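Local atomic coordinates of phosphoribulokinase (Rhodobacter sphaeroides, PDB entry 1A7J), a protein that catalyses the ATP-dependent phosphorylation of D-ribulose 5-phosphate to D-ribulose 1,5-bisphosphate in the Calvin cycle. Residues A[6-11]-A[127-132]; A[202-207]-A[231-236]. All blocks are in the same frame, centred on the assembly; numbering follows the deposited sequence.

Interaction 1: A[6-11]-A[127-132]; sequences PIISVT and LLFYEG
Strands 7-11 and 127-132 run side by side in the parallel core of a P-loop kinase sheet, their directions only 11° apart and their axes 4.8 Å from each other. Five backbone hydrogen bonds link them: Leu128 N to Pro6 O, Ile8 N to Leu128 O, Tyr130 N to Ile8 O, Val10 N to Tyr130 O and Gly132 N to Val10 O, the last with an N-H...O angle of 169°. Alternation of side chains puts Ile8, Val10, Phe129 and Glu131 on one face, Ile7, Ser9, Leu128 and Tyr130 on the other. Phe129 sets off with CG anti to its backbone N (chi1 179°), which swings the ring toward the neighbouring strand. Beyond CB and CG, Phe129 CD1 lies 3.9 Å from Ile8 O and 4.0 Å from Ile8 CG2, a methyl at the ring edge; Phe129 CE1 lies 3.7 Å from Val10 CG2, and Phe129 CZ 3.9 Å from that same methyl. Phe25 of helix 21-32 meets this ring as well. On the opposite face, Ile7 CG2 packs 3.5 Å from Leu128 CD2, the two side chains pointing the same way. Ser9 OG bonds to Gly135 O, while Glu131 OE2 makes a weak hydrogen bond to Ser19, a predicted ATP-binding residue. Backbone bonds hold the strands throughout, apolar side chains pack from Pro6 to Val10, and polar chemistry gathers toward the C-terminal ends, where P-loop kinases bind nucleotide.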
ATOM      1  N   PRO A   6      11.023   2.883 -14.795  1.00 37.72           N
ATOM      2  CA  PRO A   6       9.710   2.487 -14.275  1.00 29.75           C
ATOM      3  C   PRO A   6       9.543   2.615 -12.746  1.00 24.08           C
ATOM      4  O   PRO A   6      10.491   2.428 -11.969  1.00 18.58           O
ATOM      5  CB  PRO A   6       9.555   1.055 -14.775  1.00 27.41           C
ATOM      6  CG  PRO A   6      10.951   0.553 -14.891  1.00 21.55           C
ATOM      7  CD  PRO A   6      11.778   1.723 -15.316  1.00 30.26           C
ATOM      8  N   ILE A   7       8.388   3.148 -12.362  1.00 20.61           N
ATOM      9  CA  ILE A   7       7.972   3.175 -10.971  1.00 20.62           C
ATOM     10  C   ILE A   7       6.842   2.164 -10.774  1.00 21.56           C
ATOM     11  O   ILE A   7       5.873   2.181 -11.521  1.00 22.65           O
ATOM     12  CB  ILE A   7       7.465   4.559 -10.584  1.00 16.87           C
ATOM     13  CG1 ILE A   7       8.309   5.626 -11.252  1.00 18.74           C
ATOM     14  CG2 ILE A   7       7.591   4.757  -9.114  1.00 17.89           C
ATOM     15  CD1 ILE A   7       7.684   6.991 -11.189  1.00 19.86           C
ATOM     16  N   ILE A   8       7.035   1.230  -9.839  1.00 24.33           N
ATOM     17  CA  ILE A   8       6.012   0.272  -9.377  1.00 18.49           C
ATOM     18  C   ILE A   8       5.387   0.759  -8.071  1.00 20.15           C
ATOM     19  O   ILE A   8       6.100   1.104  -7.131  1.00 22.07           O
ATOM     20  CB  ILE A   8       6.638  -1.112  -9.110  1.00 17.06           C
ATOM     21  CG1 ILE A   8       7.118  -1.712 -10.427  1.00 11.57           C
ATOM     22  CG2 ILE A   8       5.612  -2.049  -8.434  1.00 16.41           C
ATOM     23  CD1 ILE A   8       7.971  -2.904 -10.235  1.00 14.78           C
ATOM     24  N   SER A   9       4.066   0.662  -7.968  1.00 23.96           N
ATOM     25  CA  SER A   9       3.327   1.325  -6.895  1.00 13.36           C
ATOM     26  C   SER A   9       2.253   0.425  -6.301  1.00 16.77           C
ATOM     27  O   SER A   9       1.235   0.166  -6.947  1.00 18.43           O
ATOM     28  CB  SER A   9       2.685   2.597  -7.445  1.00 15.69           C
ATOM     29  OG  SER A   9       2.012   3.332  -6.442  1.00 24.69           O
ATOM     30  N   VAL A  10       2.490  -0.022  -5.063  1.00 16.19           N
ATOM     31  CA  VAL A  10       1.563  -0.831  -4.265  1.00 11.31           C
ATOM     32  C   VAL A  10       0.787   0.057  -3.287  1.00 10.97           C
ATOM     33  O   VAL A  10       1.374   0.749  -2.462  1.00 12.34           O
ATOM     34  CB  VAL A  10       2.348  -1.876  -3.447  1.00  6.21           C
ATOM     35  CG1 VAL A  10       1.408  -2.762  -2.683  1.00  8.04           C
ATOM     36  CG2 VAL A  10       3.257  -2.699  -4.354  1.00  2.00           C
ATOM     37  N   THR A  11      -0.532   0.090  -3.402  1.00 10.63           N
ATOM     38  CA  THR A  11      -1.319   0.948  -2.524  1.00 11.30           C
ATOM     39  C   THR A  11      -2.346   0.139  -1.743  1.00 16.10           C
ATOM     40  O   THR A  11      -2.743  -0.944  -2.179  1.00 16.37           O
ATOM     41  CB  THR A  11      -2.037   2.036  -3.302  1.00  9.20           C
ATOM     42  OG1 THR A  11      -2.700   2.910  -2.394  1.00 11.14           O
ATOM     43  CG2 THR A  11      -3.081   1.437  -4.172  1.00 11.80           C
ATOM     44  N   LEU A 127      14.372   0.621 -11.214  1.00 26.18           N
ATOM     45  CA  LEU A 127      13.031   1.111 -10.913  1.00 26.52           C
ATOM     46  C   LEU A 127      12.926   1.661  -9.510  1.00 28.19           C
ATOM     47  O   LEU A 127      13.798   1.428  -8.671  1.00 23.32           O
ATOM     48  CB  LEU A 127      12.000   0.012 -11.090  1.00 26.28           C
ATOM     49  CG  LEU A 127      12.290  -1.300 -10.380  1.00 32.30           C
ATOM     50  CD1 LEU A 127      11.587  -1.359  -9.036  1.00 34.49           C
ATOM     51  CD2 LEU A 127      11.824  -2.426 -11.275  1.00 33.41           C
ATOM     52  N   LEU A 128      11.917   2.496  -9.296  1.00 30.77           N
ATOM     53  CA  LEU A 128      11.545   2.911  -7.949  1.00 35.58           C
ATOM     54  C   LEU A 128      10.401   2.015  -7.509  1.00 35.33           C
ATOM     55  O   LEU A 128       9.693   1.465  -8.344  1.00 36.06           O
ATOM     56  CB  LEU A 128      11.110   4.394  -7.939  1.00 38.56           C
ATOM     57  CG  LEU A 128      10.263   5.037  -6.819  1.00 35.98           C
ATOM     58  CD1 LEU A 128      10.968   4.979  -5.470  1.00 37.95           C
ATOM     59  CD2 LEU A 128       9.979   6.476  -7.177  1.00 31.49           C
ATOM     60  N   PHE A 129      10.325   1.771  -6.205  1.00 33.27           N
ATOM     61  CA  PHE A 129       9.263   0.976  -5.614  1.00 25.96           C
ATOM     62  C   PHE A 129       8.631   1.761  -4.488  1.00 26.10           C
ATOM     63  O   PHE A 129       9.322   2.193  -3.580  1.00 33.73           O
ATOM     64  CB  PHE A 129       9.832  -0.312  -5.046  1.00 28.23           C
ATOM     65  CG  PHE A 129       8.809  -1.190  -4.386  1.00 27.88           C
ATOM     66  CD1 PHE A 129       7.819  -1.806  -5.149  1.00 31.30           C
ATOM     67  CD2 PHE A 129       8.876  -1.454  -3.020  1.00 25.01           C
ATOM     68  CE1 PHE A 129       6.906  -2.681  -4.567  1.00 34.18           C
ATOM     69  CE2 PHE A 129       7.974  -2.322  -2.427  1.00 26.08           C
ATOM     70  CZ  PHE A 129       6.984  -2.940  -3.199  1.00 22.00           C
ATOM     71  N   TYR A 130       7.311   1.871  -4.502  1.00 17.63           N
ATOM     72  CA  TYR A 130       6.585   2.550  -3.435  1.00 15.34           C
ATOM     73  C   TYR A 130       5.614   1.557  -2.770  1.00 19.80           C
ATOM     74  O   TYR A 130       4.973   0.764  -3.458  1.00 20.52           O
ATOM     75  CB  TYR A 130       5.809   3.725  -4.034  1.00 12.49           C
ATOM     76  CG  TYR A 130       4.865   4.393  -3.081  1.00 15.28           C
ATOM     77  CD1 TYR A 130       3.571   3.915  -2.900  1.00 18.45           C
ATOM     78  CD2 TYR A 130       5.269   5.490  -2.329  1.00 23.65           C
ATOM     79  CE1 TYR A 130       2.709   4.496  -1.993  1.00 16.06           C
ATOM     80  CE2 TYR A 130       4.408   6.094  -1.405  1.00 21.00           C
ATOM     81  CZ  TYR A 130       3.133   5.587  -1.251  1.00 22.53           C
ATOM     82  OH  TYR A 130       2.256   6.188  -0.377  1.00 32.14           O
ATOM     83  N   GLU A 131       5.553   1.558  -1.437  1.00 19.86           N
ATOM     84  CA  GLU A 131       4.493   0.861  -0.694  1.00 19.28           C
ATOM     85  C   GLU A 131       3.789   1.814   0.300  1.00 20.29           C
ATOM     86  O   GLU A 131       4.440   2.375   1.202  1.00 20.99           O
ATOM     87  CB  GLU A 131       5.079  -0.353   0.055  1.00 20.85           C
ATOM     88  CG  GLU A 131       4.051  -1.195   0.863  1.00 31.35           C
ATOM     89  CD  GLU A 131       4.635  -2.470   1.491  1.00 38.22           C
ATOM     90  OE1 GLU A 131       5.843  -2.476   1.829  1.00 46.95           O
ATOM     91  OE2 GLU A 131       3.880  -3.462   1.654  1.00 38.81           O
ATOM     92  N   GLY A 132       2.480   2.024   0.129  1.00 17.66           N
ATOM     93  CA  GLY A 132       1.711   2.713   1.155  1.00 12.21           C
ATOM     94  C   GLY A 132       0.253   2.864   0.829  1.00 12.19           C
ATOM     95  O   GLY A 132      -0.241   2.160  -0.028  1.00 19.76           O
TER

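Interaction 2: A[202-207]-A[231-236]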
ATOM      1  N   THR A 202      -5.744   1.108 -10.086  1.00 15.98           N
ATOM      2  CA  THR A 202      -4.697   0.094 -10.064  1.00 12.42           C
ATOM      3  C   THR A 202      -4.828  -0.871 -11.247  1.00 13.77           C
ATOM      4  O   THR A 202      -5.877  -0.956 -11.852  1.00 20.65           O
ATOM      5  CB  THR A 202      -4.761  -0.684  -8.738  1.00  5.91           C
ATOM      6  OG1 THR A 202      -6.128  -0.945  -8.397  1.00 11.14           O
ATOM      7  CG2 THR A 202      -4.176   0.125  -7.605  1.00  9.18           C
ATOM      8  N   ASP A 203      -3.749  -1.563 -11.601  1.00 12.06           N
ATOM      9  CA  ASP A 203      -3.769  -2.549 -12.664  1.00  7.90           C
ATOM     10  C   ASP A 203      -4.169  -3.912 -12.140  1.00 11.11           C
ATOM     11  O   ASP A 203      -4.769  -4.705 -12.855  1.00 15.71           O
ATOM     12  CB  ASP A 203      -2.394  -2.662 -13.305  1.00 15.84           C
ATOM     13  CG  ASP A 203      -2.017  -1.441 -14.117  1.00 22.29           C
ATOM     14  OD1 ASP A 203      -2.509  -1.276 -15.248  1.00 20.86           O
ATOM     15  OD2 ASP A 203      -1.159  -0.676 -13.653  1.00 29.12           O
ATOM     16  N   ILE A 204      -3.695  -4.274 -10.957  1.00 13.42           N
ATOM     17  CA  ILE A 204      -4.038  -5.580 -10.384  1.00  9.30           C
ATOM     18  C   ILE A 204      -4.376  -5.384  -8.927  1.00  9.24           C
ATOM     19  O   ILE A 204      -3.604  -4.770  -8.216  1.00 11.10           O
ATOM     20  CB  ILE A 204      -2.855  -6.548 -10.471  1.00  2.40           C
ATOM     21  CG1 ILE A 204      -2.425  -6.707 -11.925  1.00 10.12           C
ATOM     22  CG2 ILE A 204      -3.248  -7.902  -9.922  1.00  8.02           C
ATOM     23  CD1 ILE A 204      -1.488  -7.858 -12.164  1.00 10.44           C
ATOM     24  N   ASN A 205      -5.535  -5.858  -8.486  1.00  9.38           N
ATOM     25  CA  ASN A 205      -5.843  -5.820  -7.064  1.00  5.42           C
ATOM     26  C   ASN A 205      -5.681  -7.193  -6.469  1.00  3.60           C
ATOM     27  O   ASN A 205      -6.112  -8.162  -7.048  1.00  7.90           O
ATOM     28  CB  ASN A 205      -7.267  -5.362  -6.821  1.00 10.92           C
ATOM     29  CG  ASN A 205      -7.490  -3.916  -7.161  1.00 11.76           C
ATOM     30  OD1 ASN A 205      -6.618  -3.080  -6.966  1.00 11.34           O
ATOM     31  ND2 ASN A 205      -8.706  -3.594  -7.552  1.00 14.93           N
ATOM     32  N   PHE A 206      -5.078  -7.257  -5.292  1.00 11.73           N
ATOM     33  CA  PHE A 206      -5.106  -8.429  -4.441  1.00  4.72           C
ATOM     34  C   PHE A 206      -5.992  -8.112  -3.226  1.00 10.29           C
ATOM     35  O   PHE A 206      -5.646  -7.241  -2.451  1.00 18.07           O
ATOM     36  CB  PHE A 206      -3.679  -8.717  -3.993  1.00  3.96           C
ATOM     37  CG  PHE A 206      -2.756  -9.153  -5.118  1.00  6.20           C
ATOM     38  CD1 PHE A 206      -2.223  -8.225  -6.003  1.00  7.46           C
ATOM     39  CD2 PHE A 206      -2.393 -10.488  -5.263  1.00  6.51           C
ATOM     40  CE1 PHE A 206      -1.352  -8.628  -6.991  1.00  2.00           C
ATOM     41  CE2 PHE A 206      -1.526 -10.885  -6.242  1.00  3.05           C
ATOM     42  CZ  PHE A 206      -1.011  -9.957  -7.108  1.00  3.18           C
ATOM     43  N   GLN A 207      -7.149  -8.753  -3.069  1.00 12.35           N
ATOM     44  CA  GLN A 207      -8.038  -8.413  -1.948  1.00  9.55           C
ATOM     45  C   GLN A 207      -8.133  -9.522  -0.916  1.00  9.39           C
ATOM     46  O   GLN A 207      -8.527 -10.619  -1.244  1.00 14.96           O
ATOM     47  CB  GLN A 207      -9.453  -8.073  -2.438  1.00  9.58           C
ATOM     48  CG  GLN A 207     -10.289  -7.382  -1.363  1.00  6.52           C
ATOM     49  CD  GLN A 207     -11.745  -7.246  -1.728  1.00  8.85           C
ATOM     50  OE1 GLN A 207     -12.243  -7.943  -2.603  1.00 14.27           O
ATOM     51  NE2 GLN A 207     -12.441  -6.359  -1.046  1.00  8.41           N
ATOM     52  N   VAL A 231      -7.562 -14.750  -1.073  1.00  7.68           N
ATOM     53  CA  VAL A 231      -7.200 -13.534  -1.775  1.00  5.52           C
ATOM     54  C   VAL A 231      -7.768 -13.598  -3.171  1.00  7.21           C
ATOM     55  O   VAL A 231      -7.647 -14.612  -3.851  1.00 11.51           O
ATOM     56  CB  VAL A 231      -5.669 -13.363  -1.863  1.00  3.70           C
ATOM     57  CG1 VAL A 231      -5.338 -12.057  -2.509  1.00  2.43           C
ATOM     58  CG2 VAL A 231      -5.051 -13.409  -0.486  1.00  7.48           C
ATOM     59  N   VAL A 232      -8.535 -12.578  -3.514  1.00 10.28           N
ATOM     60  CA  VAL A 232      -9.051 -12.400  -4.863  1.00 10.81           C
ATOM     61  C   VAL A 232      -8.025 -11.580  -5.621  1.00 12.28           C
ATOM     62  O   VAL A 232      -7.665 -10.493  -5.179  1.00 17.21           O
ATOM     63  CB  VAL A 232     -10.359 -11.592  -4.844  1.00  5.23           C
ATOM     64  CG1 VAL A 232     -10.960 -11.552  -6.187  1.00  2.00           C
ATOM     65  CG2 VAL A 232     -11.332 -12.190  -3.832  1.00  5.57           C
ATOM     66  N   ILE A 233      -7.540 -12.083  -6.751  1.00  9.92           N
ATOM     67  CA  ILE A 233      -6.609 -11.306  -7.552  1.00  3.95           C
ATOM     68  C   ILE A 233      -7.305 -10.948  -8.838  1.00  7.13           C
ATOM     69  O   ILE A 233      -7.592 -11.819  -9.633  1.00  8.56           O
ATOM     70  CB  ILE A 233      -5.349 -12.091  -7.861  1.00  2.00           C
ATOM     71  CG1 ILE A 233      -4.808 -12.718  -6.589  1.00  2.00           C
ATOM     72  CG2 ILE A 233      -4.300 -11.168  -8.412  1.00  9.39           C
ATOM     73  CD1 ILE A 233      -3.912 -13.896  -6.852  1.00  2.62           C
ATOM     74  N   ARG A 234      -7.773  -9.711  -8.935  1.00  8.77           N
ATOM     75  CA  ARG A 234      -8.427  -9.245 -10.143  1.00 10.85           C
ATOM     76  C   ARG A 234      -7.517  -8.401 -11.029  1.00 11.28           C
ATOM     77  O   ARG A 234      -6.945  -7.419 -10.556  1.00  8.12           O
ATOM     78  CB  ARG A 234      -9.663  -8.442  -9.797  1.00  7.62           C
ATOM     79  CG  ARG A 234     -10.632  -8.426 -10.941  1.00 22.05           C
ATOM     80  CD  ARG A 234     -11.611  -7.310 -10.870  1.00 18.65           C
ATOM     81  NE  ARG A 234     -10.921  -6.047 -10.892  1.00 17.99           N
ATOM     82  CZ  ARG A 234     -11.249  -5.028 -11.657  1.00 16.63           C
ATOM     83  NH1 ARG A 234     -12.378  -5.028 -12.357  1.00 23.31           N
ATOM     84  NH2 ARG A 234     -10.458  -3.976 -11.660  1.00 19.58           N
ATOM     85  N   PHE A 235      -7.428  -8.776 -12.309  1.00  9.35           N
ATOM     86  CA  PHE A 235      -6.705  -8.010 -13.321  1.00  7.01           C
ATOM     87  C   PHE A 235      -7.616  -7.023 -14.049  1.00 10.46           C
ATOM     88  O   PHE A 235      -8.530  -7.427 -14.765  1.00 12.18           O
ATOM     89  CB  PHE A 235      -6.061  -8.931 -14.356  1.00  2.00           C
ATOM     90  CG  PHE A 235      -5.095  -9.920 -13.778  1.00 12.20           C
ATOM     91  CD1 PHE A 235      -5.532 -10.917 -12.906  1.00 14.16           C
ATOM     92  CD2 PHE A 235      -3.742  -9.847 -14.075  1.00 17.71           C
ATOM     93  CE1 PHE A 235      -4.636 -11.816 -12.337  1.00  8.48           C
ATOM     94  CE2 PHE A 235      -2.836 -10.746 -13.501  1.00 14.60           C
ATOM     95  CZ  PHE A 235      -3.290 -11.720 -12.631  1.00 10.45           C
ATOM     96  N   ARG A 236      -7.272  -5.738 -13.975  1.00 17.89           N
ATOM     97  CA  ARG A 236      -7.906  -4.677 -14.780  1.00 23.55           C
ATOM     98  C   ARG A 236      -8.125  -5.160 -16.210  1.00 23.29           C
ATOM     99  O   ARG A 236      -9.212  -5.008 -16.765  1.00 31.29           O
ATOM    100  CB  ARG A 236      -7.009  -3.421 -14.814  1.00 33.60           C
ATOM    101  CG  ARG A 236      -7.743  -2.067 -14.837  1.00 43.95           C
ATOM    102  CD  ARG A 236      -7.067  -0.979 -15.741  1.00 60.49           C
ATOM    103  NE  ARG A 236      -5.666  -0.629 -15.418  1.00 67.82           N
ATOM    104  CZ  ARG A 236      -5.247   0.575 -15.010  1.00 71.89           C
ATOM    105  NH1 ARG A 236      -6.104   1.446 -14.485  1.00 71.59           N
ATOM    106  NH2 ARG A 236      -3.948   0.872 -15.016  1.00 65.32           N
TER
HETATM  107  O   HOH W   1      -4.016  -2.596 -16.775  1.00 25.10           O
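An antiparallel strand pairing, 202-207 with 231-236, joins 204-210, the last strand of the parallel P-loop kinase core, to 229-235, the first of the antiparallel strands added to it. Between strands 204-207 and 231-235 the directions differ by 170°. Asn205 with Arg234 and Gln207 with Val232 are hydrogen-bonded pairs, each closed by two backbone bonds; Ile204 with Phe235 and Phe206 with Ile233 are non-hydrogen-bonded pairs, and their side chains share one face, against which helix 268-284 packs. There Ile233 CG2, anti to its own backbone N, sits over the face of the Phe206 ring, 3.7 Å from the centroid and 18° off the normal, a CH-pi contact. Ile204 CD1 reaches along the Phe235 side chain to within 3.5 Å of Phe235 CE2. Past the strand pairs, Arg236 N still donates to Asp203 O, and the bent Arg236 side chain folds back so that one guanidinium face lies over Thr202 O. Asp203 OD1 forms a salt bridge with Arg236, while Asp203 OD2 accepts from Lys151 N, so one carboxylate reaches to both sides of strand 204-210, to 150-156 and to the residue that follows 229-235. An alanine in place of Asp203 would remove both carboxylate oxygens, and with them the side-chain bond to Lys151 N, and would probably leave the Arg236 side chain less firmly held. The carboxylate and guanidinium planes stand 85° apart: Arg236 NH2 approaches Asp203 OD1 at 2.6 Å from above the carboxylate plane, and a water bridges that oxygen to Arg236 NE.

From the N terminus, strand 7-11 is laid down first, and interaction 1 closes a long loop of 115 residues, about a third of it helix, when 127-132 returns beside it. The chain then adds strand 150-156 on the other side of 7-11 and passes through helices 158-168 and 180-195 before reaching 202-207. Interaction 2 closes a much shorter, helix-free excursion of 23 residues. The two closures follow in series, neither enclosing nor crossing the other. Both belong to one mixed sheet: strand 150-156 lies between 7-11 and 204-210 within the parallel core, and interaction 2 joins that core to the antiparallel strands. Their centres are 16 Å apart, yet Thr11 CG2 packs 3.8 Å from Thr202 CG2.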